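Side-chain contact in cell division control protein (Pyrococcus abyssi, PDB 6RPP), which is an intein of the HINT fold, which probably excises itself from its host helicase precursor by protein splicing and joins the flanking sequences: residues 27-32 with 36-41. The protein carries 2 engineered substitutions. Residues are numbered along the deposited sequence; the frame is centred on the assembly and turned at random. Where two conformers were deposited one is given.
Sequences RAIEEA and GKLGRV
A32 O, near the C-terminal end of helix 21-35, faces the chain that comes back as residues 36-38, and three successive amides converge on it. G36 N lies 3.2 Å from A32 O, and K37 N and L38 N each lie 3.3 Å from A32 O. All three hydrogen bonds are weak, with no N-H...O angle above 129°, so the carbonyl is shared among three bent donors. G36 is the first residue to leave the helix, with a positive phi that suits glycine, and the chain turns there without a side chain. This is a glycine-terminated helix C-terminus, from which the intein splicing domain passes directly into a beta strand. The helix and the outgoing chain come closest at A32 and L38, whose CA atoms are 4.7 Å apart. The methyl of A32 points at the turn: A32 CB packs 3.6 Å from L38 N, with L38 CA just beyond, and it also touches K37 CB, although the rest of the lysine chain leads away from the helix. L38 CB lies beside the A32 methyl and against its carbonyl, 3.7 Å from A32 O. One helical turn back, I29 meets the far end of the leucine. With L38 CG anti to the backbone nitrogen (chi1 -179°) and chi2 at 73°, L38 CD1 is directed to I29, 3.9 Å from I29 CG2 and almost as near to I29 CD1. The other branch, L38 CD2, rests over one face of the R40 guanidinium, toward its rim. K37 N, weakly bonded to A32 O, also donates to the side-chain OD1 of N35. The helix packs on strand 44-56, I29 against F45 and A32 against A47; past the turn, strand 39-41, an outermost strand of a four-stranded antiparallel sheet, pairs with 44-56 through backbone bonds between G39 and Y46.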
loop_
_atom_site.group_PDB
_atom_site.type_symbol
_atom_site.label_atom_id
_atom_site.label_comp_id
_atom_site.label_asym_id
_atom_site.label_seq_id
_atom_site.Cartn_x
_atom_site.Cartn_y
_atom_site.Cartn_z
ATOM N N ARG A 27 11.788 11.463 -1.100
ATOM C CA ARG A 27 12.701 12.165 -0.197
ATOM C C ARG A 27 13.752 11.216 0.351
ATOM O O ARG A 27 14.924 11.596 0.514
ATOM C CB ARG A 27 11.912 12.816 0.940
ATOM C CG ARG A 27 12.756 13.577 1.967
ATOM C CD ARG A 27 11.855 14.044 3.113
ATOM N NE ARG A 27 12.596 14.545 4.268
ATOM C CZ ARG A 27 12.532 15.801 4.698
ATOM N NH1 ARG A 27 11.771 16.680 4.056
ATOM N NH2 ARG A 27 13.232 16.190 5.760
ATOM N N ALA A 28 13.340 9.985 0.665
ATOM C CA ALA A 28 14.274 9.022 1.213
ATOM C C ALA A 28 15.287 8.598 0.163
ATOM O O ALA A 28 16.477 8.409 0.468
ATOM C CB ALA A 28 13.505 7.806 1.743
ATOM N N ILE A 29 14.821 8.446 -1.074
ATOM C CA ILE A 29 15.709 8.114 -2.193
ATOM C C ILE A 29 16.722 9.224 -2.423
ATOM O O ILE A 29 17.924 8.973 -2.613
ATOM C CB ILE A 29 14.880 7.846 -3.464
ATOM C CG1 ILE A 29 13.951 6.649 -3.285
ATOM C CG2 ILE A 29 15.795 7.659 -4.678
ATOM C CD1 ILE A 29 14.629 5.345 -3.286
ATOM N N GLU A 30 16.264 10.471 -2.417
ATOM C CA GLU A 30 17.192 11.582 -2.659
ATOM C C GLU A 30 18.292 11.635 -1.594
ATOM O O GLU A 30 19.473 11.845 -1.905
ATOM C CB GLU A 30 16.412 12.896 -2.693
ATOM C CG GLU A 30 17.238 14.085 -3.125
ATOM C CD GLU A 30 16.407 15.366 -3.240
ATOM O OE1 GLU A 30 15.222 15.351 -2.828
ATOM O OE2 GLU A 30 16.946 16.390 -3.722
ATOM N N GLU A 31 17.938 11.399 -0.332
ATOM C CA GLU A 31 18.944 11.468 0.709
ATOM C C GLU A 31 19.920 10.303 0.587
ATOM O O GLU A 31 21.137 10.491 0.759
ATOM C CB GLU A 31 18.239 11.473 2.065
ATOM C CG GLU A 31 19.158 11.689 3.239
ATOM C CD GLU A 31 18.390 11.917 4.512
ATOM O OE1 GLU A 31 18.034 13.079 4.810
ATOM O OE2 GLU A 31 18.142 10.924 5.210
ATOM N N ALA A 32 19.397 9.097 0.287
ATOM C CA ALA A 32 20.262 7.918 0.197
ATOM C C ALA A 32 21.170 7.982 -1.030
ATOM O O ALA A 32 22.285 7.430 -0.995
ATOM C CB ALA A 32 19.423 6.633 0.183
ATOM N N GLY A 36 25.241 7.265 0.214
ATOM C CA GLY A 36 25.745 5.952 -0.127
ATOM C C GLY A 36 24.865 4.802 0.297
ATOM O O GLY A 36 25.294 3.648 0.187
ATOM N N LYS A 37 23.660 5.074 0.799
ATOM C CA LYS A 37 22.776 4.035 1.302
ATOM C C LYS A 37 21.726 3.624 0.286
ATOM O O LYS A 37 20.818 2.868 0.618
ATOM C CB LYS A 37 22.120 4.509 2.594
ATOM C CG LYS A 37 23.168 4.717 3.683
ATOM C CD LYS A 37 22.564 5.120 5.015
ATOM C CE LYS A 37 23.627 5.138 6.122
ATOM N NZ LYS A 37 24.772 6.041 5.792
ATOM N N LEU A 38 21.808 4.132 -0.929
ATOM C CA LEU A 38 20.801 3.807 -1.928
ATOM C C LEU A 38 20.990 2.371 -2.376
ATOM O O LEU A 38 22.119 1.955 -2.680
ATOM C CB LEU A 38 20.938 4.742 -3.122
ATOM C CG LEU A 38 19.903 4.514 -4.229
ATOM C CD1 LEU A 38 18.551 5.026 -3.754
ATOM C CD2 LEU A 38 20.354 5.207 -5.509
ATOM N N GLY A 39 19.901 1.614 -2.417
ATOM C CA GLY A 39 19.942 0.262 -2.931
ATOM C C GLY A 39 19.337 0.231 -4.319
ATOM O O GLY A 39 18.457 1.013 -4.635
ATOM N N ARG A 40 19.808 -0.682 -5.147
ATOM C CA ARG A 40 19.275 -0.780 -6.496
ATOM C C ARG A 40 18.830 -2.203 -6.768
ATOM O O ARG A 40 19.509 -3.153 -6.373
ATOM C CB ARG A 40 20.314 -0.342 -7.525
ATOM C CG ARG A 40 20.560 1.163 -7.553
ATOM C CD ARG A 40 21.487 1.533 -8.708
ATOM N NE ARG A 40 21.870 2.942 -8.693
ATOM C CZ ARG A 40 22.820 3.454 -7.918
ATOM N NH1 ARG A 40 23.489 2.671 -7.077
ATOM N NH2 ARG A 40 23.096 4.752 -7.976
ATOM N N VAL A 41 17.665 -2.332 -7.400
ATOM C CA VAL A 41 17.186 -3.586 -7.964
ATOM C C VAL A 41 17.004 -3.381 -9.462
ATOM O O VAL A 41 17.043 -2.259 -9.964
ATOM C CB VAL A 41 15.875 -4.070 -7.314
ATOM C CG1 VAL A 41 16.132 -4.589 -5.904
ATOM C CG2 VAL A 41 14.822 -2.961 -7.321
#